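Side-chain contacts in transcriptional activator of comK gene (PDB 2HQB), which probably binds a small ligand as a membrane-attached lipoprotein with a substrate-binding fold, and may activate transcription of the comK gene: residues A[105-110]-A[257-262]; A[113-118]-A[253-258]; A[138-143]-A[208-213]. All coordinates share one frame; numbering follows the deposited sequence.

Contact 1. Residues A[105-110]-A[257-262]; sequences LHFEGY and DGVVSL
Phe107 lays one edge of its ring along Val259 and Val260, where two crossings of the hinge between the domains run close together. The fold is that of a type I periplasmic binding protein, in which two alpha/beta domains are joined by chain crossings. Strand 102-107 belongs to one sheet and runs on toward helix 110-122. Strand 260-262 lies at the border of the other sheet. No hydrogen bond joins the two segments, and the CA atoms of Phe107 and Val260 stay 7.6 Å apart. Side chains carry most of the contact, and the Val259 carbonyl O joins them at the ring edge, near the ring plane. Phe107 leaves its backbone at an angle to the valines. With CG anti to the carbonyl carbon (chi1 -83°), the ring comes to lie beside them. Phe107 CE2 meets Val259 CG2 at 3.6 Å, and the two side chains lie nearly perpendicular to each other. The next ring atom, CD2, takes the second valine, whose side chain runs counter to Phe107. Glu108 adds little, mainly a distant approach of its carbonyl O to Val260. Elsewhere the Phe107 ring touches Val230 and Leu233 of helix 230-240, which covers it from the first domain. The backbone of Glu108 bonds to Tyr253 in the neighbouring strand. Val260 has CG1 anti to its backbone N (chi1 168°), which turns the other methyl to the ring: CG2 lies 3.6 Å from Phe107 CD2.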
loop_
_atom_site.group_PDB
_atom_site.type_symbol
_atom_site.label_atom_id
_atom_site.label_comp_id
_atom_site.label_asym_id
_atom_site.label_seq_id
_atom_site.Cartn_x
_atom_site.Cartn_y
_atom_site.Cartn_z
ATOM N N LEU A 105 -4.270 -10.507 4.466
ATOM C CA LEU A 105 -3.057 -9.732 4.516
ATOM C C LEU A 105 -3.352 -8.254 4.725
ATOM O O LEU A 105 -4.296 -7.717 4.131
ATOM C CB LEU A 105 -2.306 -9.943 3.201
ATOM C CG LEU A 105 -2.115 -11.415 2.855
ATOM C CD1 LEU A 105 -1.549 -11.539 1.481
ATOM C CD2 LEU A 105 -1.173 -12.043 3.861
ATOM N N HIS A 106 -2.532 -7.603 5.546
ATOM C CA HIS A 106 -2.673 -6.170 5.809
ATOM C C HIS A 106 -1.317 -5.464 5.885
ATOM O O HIS A 106 -0.353 -5.988 6.449
ATOM C CB HIS A 106 -3.381 -5.942 7.127
ATOM C CG HIS A 106 -4.692 -6.637 7.229
ATOM N ND1 HIS A 106 -5.887 -6.006 6.966
ATOM C CD2 HIS A 106 -5.000 -7.903 7.598
ATOM C CE1 HIS A 106 -6.878 -6.854 7.176
ATOM N NE2 HIS A 106 -6.368 -8.010 7.562
ATOM N N PHE A 107 -1.233 -4.277 5.299
ATOM C CA PHE A 107 -0.006 -3.512 5.363
ATOM C C PHE A 107 -0.176 -2.531 6.492
ATOM O O PHE A 107 -1.240 -1.926 6.674
ATOM C CB PHE A 107 0.266 -2.761 4.076
ATOM C CG PHE A 107 0.913 -3.596 3.038
ATOM C CD1 PHE A 107 0.163 -4.175 2.025
ATOM C CD2 PHE A 107 2.268 -3.828 3.078
ATOM C CE1 PHE A 107 0.767 -4.984 1.049
ATOM C CE2 PHE A 107 2.889 -4.630 2.118
ATOM C CZ PHE A 107 2.134 -5.211 1.095
ATOM N N GLU A 108 0.891 -2.402 7.267
ATOM C CA GLU A 108 0.900 -1.516 8.402
ATOM C C GLU A 108 1.180 -0.120 7.863
ATOM O O GLU A 108 2.196 0.101 7.214
ATOM C CB GLU A 108 1.965 -1.999 9.383
ATOM C CG GLU A 108 1.542 -1.863 10.834
ATOM C CD GLU A 108 0.265 -2.619 11.147
ATOM O OE1 GLU A 108 0.287 -3.863 11.067
ATOM O OE2 GLU A 108 -0.758 -1.972 11.469
ATOM N N GLY A 109 0.273 0.818 8.127
ATOM C CA GLY A 109 0.431 2.165 7.595
ATOM C C GLY A 109 1.069 3.310 8.374
ATOM O O GLY A 109 1.746 4.146 7.779
ATOM N N TYR A 110 0.850 3.377 9.685
ATOM C CA TYR A 110 1.414 4.458 10.498
ATOM C C TYR A 110 2.914 4.702 10.282
ATOM O O TYR A 110 3.315 5.818 9.949
ATOM C CB TYR A 110 1.155 4.181 11.972
ATOM C CG TYR A 110 1.558 5.305 12.903
ATOM C CD1 TYR A 110 0.704 6.393 13.156
ATOM C CD2 TYR A 110 2.810 5.297 13.514
ATOM C CE1 TYR A 110 1.107 7.445 13.999
ATOM C CE2 TYR A 110 3.219 6.334 14.346
ATOM C CZ TYR A 110 2.380 7.397 14.578
ATOM O OH TYR A 110 2.872 8.428 15.324
ATOM N N ASP A 257 8.801 -6.614 8.543
ATOM C CA ASP A 257 8.609 -7.802 7.721
ATOM C C ASP A 257 9.252 -7.669 6.349
ATOM O O ASP A 257 9.252 -8.620 5.578
ATOM C CB ASP A 257 7.123 -8.116 7.574
ATOM C CG ASP A 257 6.362 -8.026 8.902
ATOM O OD1 ASP A 257 5.229 -8.553 8.975
ATOM O OD2 ASP A 257 6.878 -7.422 9.869
ATOM N N GLY A 258 9.798 -6.493 6.043
ATOM C CA GLY A 258 10.468 -6.272 4.755
ATOM C C GLY A 258 9.652 -5.978 3.492
ATOM O O GLY A 258 10.186 -5.963 2.375
ATOM N N VAL A 259 8.360 -5.725 3.658
ATOM C CA VAL A 259 7.521 -5.465 2.521
ATOM C C VAL A 259 6.932 -4.076 2.603
ATOM O O VAL A 259 5.881 -3.779 2.006
ATOM C CB VAL A 259 6.432 -6.523 2.416
ATOM C CG1 VAL A 259 7.059 -7.856 2.212
ATOM C CG2 VAL A 259 5.593 -6.526 3.655
ATOM N N VAL A 260 7.614 -3.231 3.367
ATOM C CA VAL A 260 7.220 -1.834 3.506
ATOM C C VAL A 260 8.500 -1.047 3.592
ATOM O O VAL A 260 9.420 -1.424 4.320
ATOM C CB VAL A 260 6.426 -1.557 4.764
ATOM C CG1 VAL A 260 6.313 -0.067 4.970
ATOM C CG2 VAL A 260 5.049 -2.153 4.639
ATOM N N SER A 261 8.562 0.053 2.857
ATOM C CA SER A 261 9.764 0.862 2.856
ATOM C C SER A 261 9.557 2.317 2.428
ATOM O O SER A 261 8.431 2.826 2.390
ATOM C CB SER A 261 10.761 0.207 1.916
ATOM O OG SER A 261 10.185 0.086 0.630
ATOM N N LEU A 262 10.671 2.978 2.125
ATOM C CA LEU A 262 10.650 4.339 1.630
ATOM C C LEU A 262 11.266 4.259 0.243
ATOM O O LEU A 262 12.111 3.402 -0.009
ATOM C CB LEU A 262 11.485 5.276 2.500
ATOM C CG LEU A 262 10.858 5.848 3.761
ATOM C CD1 LEU A 262 11.614 7.091 4.109
ATOM C CD2 LEU A 262 9.425 6.209 3.543
#

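Contact 2. Residues A[113-118]-A[253-258]; sequences GYFGGM and YDFQDG
Phe115 and Phe255 meet as an offset edge-to-face pair. Their planes stand at 87°, and their ring centroids lie 5.3 Å apart. Phe115 supplies the edge and Phe255 the face, but the approach is displaced from the ring centre. Phe115 CD2 comes to 3.6 Å from Phe255 CE1 and to 3.8 Å from Phe255 CZ. Phe115 CE2 is next, 3.9 Å from Phe255 CE1. The two side chains run antiparallel and overlap only near their ends, each reaching out from its own backbone. This spans a wide gap, since the two CA atoms are 10.8 Å apart. Phe115 gets there with CG anti to the carbonyl carbon (chi1 -58°), which carries the ring off helix 110-122. Tyr114 CD2 lies over one face of the Phe115 ring, toward its rim. Ala280 and Ile281 of helix 271-286 also touch Phe115, while Phe255 packs on Ala111 and Met112. Phe255 N makes a weak bond to Asp254 OD1. Asp254 OD2 is in turn bonded to the hydroxyl of Tyr284. Both rings are buried, and no hydrogen bond crosses between the segments. The loop of residues 253-258 links strand 249-253 of one sheet to strand 260-262 of the other. The pair thus ties one crossing to the helix that follows another, in the multi-crossover hinge of type I periplasmic binding proteins.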
loop_
_atom_site.group_PDB
_atom_site.type_symbol
_atom_site.label_atom_id
_atom_site.label_comp_id
_atom_site.label_asym_id
_atom_site.label_seq_id
_atom_site.Cartn_x
_atom_site.Cartn_y
_atom_site.Cartn_z
ATOM N N GLY A 113 4.111 6.339 7.071
ATOM C CA GLY A 113 3.630 7.702 6.965
ATOM C C GLY A 113 4.456 8.655 7.793
ATOM O O GLY A 113 4.711 9.797 7.407
ATOM N N TYR A 114 4.879 8.160 8.946
ATOM C CA TYR A 114 5.671 8.926 9.864
ATOM C C TYR A 114 6.968 9.316 9.173
ATOM O O TYR A 114 7.214 10.492 8.900
ATOM C CB TYR A 114 5.916 8.069 11.088
ATOM C CG TYR A 114 6.461 8.801 12.286
ATOM C CD1 TYR A 114 5.624 9.537 13.128
ATOM C CD2 TYR A 114 7.812 8.732 12.593
ATOM C CE1 TYR A 114 6.126 10.177 14.244
ATOM C CE2 TYR A 114 8.319 9.365 13.699
ATOM C CZ TYR A 114 7.481 10.079 14.522
ATOM O OH TYR A 114 8.023 10.653 15.644
ATOM N N PHE A 115 7.796 8.326 8.877
ATOM C CA PHE A 115 9.071 8.571 8.212
ATOM C C PHE A 115 8.939 9.418 6.959
ATOM O O PHE A 115 9.828 10.223 6.660
ATOM C CB PHE A 115 9.731 7.241 7.858
ATOM C CG PHE A 115 9.952 6.374 9.032
ATOM C CD1 PHE A 115 10.745 6.818 10.075
ATOM C CD2 PHE A 115 9.291 5.173 9.149
ATOM C CE1 PHE A 115 10.871 6.087 11.219
ATOM C CE2 PHE A 115 9.412 4.423 10.302
ATOM C CZ PHE A 115 10.206 4.888 11.346
ATOM N N GLY A 116 7.846 9.207 6.215
ATOM C CA GLY A 116 7.587 9.972 5.010
ATOM C C GLY A 116 7.347 11.418 5.406
ATOM O O GLY A 116 7.825 12.348 4.752
ATOM N N GLY A 117 6.592 11.597 6.486
ATOM C CA GLY A 117 6.319 12.926 6.997
ATOM C C GLY A 117 7.585 13.626 7.500
ATOM O O GLY A 117 7.658 14.862 7.487
HETATM N N MSE A 118 8.588 12.878 7.961
HETATM C CA MSE A 118 9.806 13.565 8.406
HETATM C C MSE A 118 10.441 14.241 7.185
HETATM O O MSE A 118 10.728 15.448 7.206
HETATM C CB MSE A 118 10.815 12.608 9.043
HETATM C CG MSE A 118 10.520 12.220 10.489
HETATM SE SE MSE A 118 11.539 10.594 11.041
HETATM C CE MSE A 118 13.370 11.288 10.928
ATOM N N TYR A 253 1.710 -6.775 8.102
ATOM C CA TYR A 253 3.084 -6.546 7.651
ATOM C C TYR A 253 3.512 -5.088 7.699
ATOM O O TYR A 253 2.709 -4.193 7.440
ATOM C CB TYR A 253 3.238 -7.113 6.250
ATOM C CG TYR A 253 2.842 -8.568 6.181
ATOM C CD1 TYR A 253 1.512 -8.961 6.295
ATOM C CD2 TYR A 253 3.795 -9.546 6.022
ATOM C CE1 TYR A 253 1.156 -10.305 6.252
ATOM C CE2 TYR A 253 3.453 -10.880 5.974
ATOM C CZ TYR A 253 2.139 -11.258 6.090
ATOM O OH TYR A 253 1.842 -12.601 6.064
ATOM N N ASP A 254 4.781 -4.850 8.023
ATOM C CA ASP A 254 5.286 -3.478 8.161
ATOM C C ASP A 254 6.755 -3.439 7.803
ATOM O O ASP A 254 7.251 -4.354 7.147
ATOM C CB ASP A 254 5.112 -3.022 9.610
ATOM C CG ASP A 254 5.092 -1.527 9.765
ATOM O OD1 ASP A 254 5.449 -0.820 8.804
ATOM O OD2 ASP A 254 4.724 -1.060 10.867
ATOM N N PHE A 255 7.460 -2.393 8.232
ATOM C CA PHE A 255 8.898 -2.273 7.930
ATOM C C PHE A 255 9.734 -3.455 8.403
ATOM O O PHE A 255 10.713 -3.822 7.773
ATOM C CB PHE A 255 9.480 -1.019 8.548
ATOM C CG PHE A 255 9.340 0.214 7.696
ATOM C CD1 PHE A 255 8.308 1.122 7.923
ATOM C CD2 PHE A 255 10.312 0.535 6.754
ATOM C CE1 PHE A 255 8.259 2.336 7.240
ATOM C CE2 PHE A 255 10.262 1.751 6.069
ATOM C CZ PHE A 255 9.237 2.653 6.317
ATOM N N GLN A 256 9.336 -4.042 9.523
ATOM C CA GLN A 256 10.048 -5.177 10.094
ATOM C C GLN A 256 9.922 -6.441 9.235
ATOM O O GLN A 256 10.836 -7.250 9.187
ATOM C CB GLN A 256 9.517 -5.454 11.501
ATOM C CG GLN A 256 9.058 -4.204 12.266
ATOM C CD GLN A 256 7.539 -4.127 12.405
ATOM O OE1 GLN A 256 6.889 -5.132 12.682
ATOM N NE2 GLN A 256 6.973 -2.936 12.226
ATOM N N ASP A 257 8.801 -6.614 8.543
ATOM C CA ASP A 257 8.609 -7.802 7.721
ATOM C C ASP A 257 9.252 -7.669 6.349
ATOM O O ASP A 257 9.252 -8.620 5.578
ATOM C CB ASP A 257 7.123 -8.116 7.574
ATOM C CG ASP A 257 6.362 -8.026 8.902
ATOM O OD1 ASP A 257 5.229 -8.553 8.975
ATOM O OD2 ASP A 257 6.878 -7.422 9.869
ATOM N N GLY A 258 9.798 -6.493 6.043
ATOM C CA GLY A 258 10.468 -6.272 4.755
ATOM C C GLY A 258 9.652 -5.978 3.492
ATOM O O GLY A 258 10.186 -5.963 2.375
#

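Contact 3. Residues A[138-143]-A[208-213]; sequences QPEVEG and IGYVGD
The first turn of helix 139-150 faces the end of strand 206-211, with the CA atoms of Glu140 and Tyr210 9.9 Å apart. Their side chains bridge the gap, the glutamate reaching across the end of the tyrosine. Tyr210 OH gives a weak hydrogen bond to Glu140 OE1 at 3.2 Å. That oxygen sits near the plane of the phenol ring, at its edge. The carboxylate is turned 62° from the ring plane, and its other oxygen, Glu140 OE2, is farther from Tyr210 OH at 3.8 Å. A bend at chi2 (93°) brings the carboxylate of Glu140 round to the hydroxyl. Tyr210 has CG anti to its backbone N (chi1 -166°), and its ring extends toward the helix. The setting is the second alpha/beta domain. Here helix 139-150 forms the connection of a beta-alpha-beta crossover between the parallel strands 128-133 and 155-160, and strand 206-211 lies in the same sheet. An alanine at Glu140 removes the carboxylate, and the buried Tyr210 hydroxyl would probably lose this acceptor and be freer to turn. Gln138 comes up beside the hydroxyl as well and also packs on Trp164. At the helix start, Val141 N bonds to Gln138 O at 2.9 Å. Val211 CG2 covers one face of the Tyr210 ring toward its rim. The ring also touches Ala188 and Asp190, and Glu140 touches Met112 of helix 110-122.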
loop_
_atom_site.group_PDB
_atom_site.type_symbol
_atom_site.label_atom_id
_atom_site.label_comp_id
_atom_site.label_asym_id
_atom_site.label_seq_id
_atom_site.Cartn_x
_atom_site.Cartn_y
_atom_site.Cartn_z
ATOM N N GLN A 138 -7.200 6.088 7.705
ATOM C CA GLN A 138 -5.935 5.718 7.083
ATOM C C GLN A 138 -4.774 6.014 8.042
ATOM O O GLN A 138 -4.485 7.175 8.353
ATOM C CB GLN A 138 -5.751 6.476 5.749
ATOM C CG GLN A 138 -6.674 6.003 4.628
ATOM C CD GLN A 138 -6.518 6.765 3.319
ATOM O OE1 GLN A 138 -5.410 6.952 2.799
ATOM N NE2 GLN A 138 -7.641 7.192 2.766
ATOM N N PRO A 139 -4.105 4.964 8.546
ATOM C CA PRO A 139 -2.978 5.103 9.464
ATOM C C PRO A 139 -1.967 6.117 8.974
ATOM O O PRO A 139 -1.575 6.995 9.734
ATOM C CB PRO A 139 -2.419 3.693 9.510
ATOM C CG PRO A 139 -3.644 2.909 9.516
ATOM C CD PRO A 139 -4.421 3.538 8.373
ATOM N N GLU A 140 -1.554 5.991 7.710
ATOM C CA GLU A 140 -0.600 6.913 7.092
ATOM C C GLU A 140 -0.893 8.386 7.443
ATOM O O GLU A 140 0.037 9.194 7.584
ATOM C CB GLU A 140 -0.644 6.792 5.565
ATOM C CG GLU A 140 -0.975 5.401 5.003
ATOM C CD GLU A 140 -2.463 5.170 4.705
ATOM O OE1 GLU A 140 -3.115 6.082 4.148
ATOM O OE2 GLU A 140 -2.974 4.060 5.006
ATOM N N VAL A 141 -2.174 8.744 7.567
ATOM C CA VAL A 141 -2.496 10.125 7.876
ATOM C C VAL A 141 -1.903 10.545 9.234
ATOM O O VAL A 141 -1.309 11.614 9.333
ATOM C CB VAL A 141 -4.030 10.392 7.844
ATOM C CG1 VAL A 141 -4.325 11.885 8.042
ATOM C CG2 VAL A 141 -4.593 9.953 6.527
ATOM N N GLU A 142 -2.044 9.708 10.264
ATOM C CA GLU A 142 -1.511 10.044 11.596
ATOM C C GLU A 142 0.004 10.057 11.565
ATOM O O GLU A 142 0.652 11.065 11.822
ATOM C CB GLU A 142 -1.963 9.044 12.680
ATOM C CG GLU A 142 -3.434 9.129 13.125
ATOM C CD GLU A 142 -4.395 8.190 12.336
ATOM O OE1 GLU A 142 -4.497 8.305 11.084
ATOM O OE2 GLU A 142 -5.056 7.338 12.988
ATOM N N GLY A 143 0.563 8.912 11.249
ATOM C CA GLY A 143 1.995 8.807 11.190
ATOM C C GLY A 143 2.614 9.921 10.396
ATOM O O GLY A 143 3.741 10.278 10.668
ATOM N N ILE A 208 5.132 13.386 -1.850
ATOM C CA ILE A 208 5.609 12.108 -1.294
ATOM C C ILE A 208 4.864 10.991 -2.051
ATOM O O ILE A 208 3.630 11.004 -2.122
ATOM C CB ILE A 208 5.304 11.929 0.227
ATOM C CG1 ILE A 208 6.029 12.989 1.061
ATOM C CG2 ILE A 208 5.777 10.549 0.681
ATOM C CD1 ILE A 208 7.509 12.990 0.879
ATOM N N GLY A 209 5.610 10.050 -2.630
ATOM C CA GLY A 209 4.989 8.946 -3.348
ATOM C C GLY A 209 4.086 8.051 -2.490
ATOM O O GLY A 209 4.294 7.888 -1.283
ATOM N N TYR A 210 3.087 7.449 -3.126
ATOM C CA TYR A 210 2.147 6.585 -2.427
ATOM C C TYR A 210 2.072 5.154 -2.966
ATOM O O TYR A 210 1.778 4.948 -4.139
ATOM C CB TYR A 210 0.742 7.193 -2.483
ATOM C CG TYR A 210 -0.207 6.540 -1.518
ATOM C CD1 TYR A 210 0.016 6.642 -0.130
ATOM C CD2 TYR A 210 -1.320 5.815 -1.972
ATOM C CE1 TYR A 210 -0.836 6.048 0.787
ATOM C CE2 TYR A 210 -2.192 5.198 -1.057
ATOM C CZ TYR A 210 -1.935 5.324 0.334
ATOM O OH TYR A 210 -2.750 4.712 1.272
ATOM N N VAL A 211 2.310 4.181 -2.087
ATOM C CA VAL A 211 2.249 2.752 -2.411
ATOM C C VAL A 211 3.210 2.280 -3.491
ATOM O O VAL A 211 3.465 1.096 -3.595
ATOM C CB VAL A 211 0.802 2.342 -2.769
ATOM C CG1 VAL A 211 0.726 0.898 -3.089
ATOM C CG2 VAL A 211 -0.124 2.631 -1.577
ATOM N N GLY A 212 3.770 3.199 -4.274
ATOM C CA GLY A 212 4.710 2.825 -5.318
ATOM C C GLY A 212 5.968 3.685 -5.265
ATOM O O GLY A 212 5.948 4.790 -4.752
ATOM N N ASP A 213 7.074 3.208 -5.822
ATOM C CA ASP A 213 8.299 3.995 -5.791
ATOM C C ASP A 213 8.162 5.375 -6.392
ATOM O O ASP A 213 8.989 6.250 -6.107
ATOM C CB ASP A 213 9.433 3.293 -6.474
ATOM C CG ASP A 213 10.726 4.002 -6.261
ATOM O OD1 ASP A 213 11.126 4.128 -5.086
ATOM O OD2 ASP A 213 11.338 4.438 -7.265
#

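Contacts 1 and 2 both involve the crossing that contains residues 253-260, and share Asp257 and Gly258. They are joined by the backbone of Tyr253, which probably bonds to His106 and Glu108. Contact 1 holds the end of the strand before the other crossing, and contact 2 the helix after it, against the 253-262 region. Contact 3 lies within the second domain, nested in the chain between the halves of the other two. Contacts 2 and 3 are buried; contact 1 is only partly so. None is a surface contact. The chemistry differs: aliphatic methyls at a ring edge at contact 1, ring on ring at contact 2, and a weak polar bond at contact 3. Tyr110 and Tyr114 of helix 110-122 pack on Gly143 of helix 139-150.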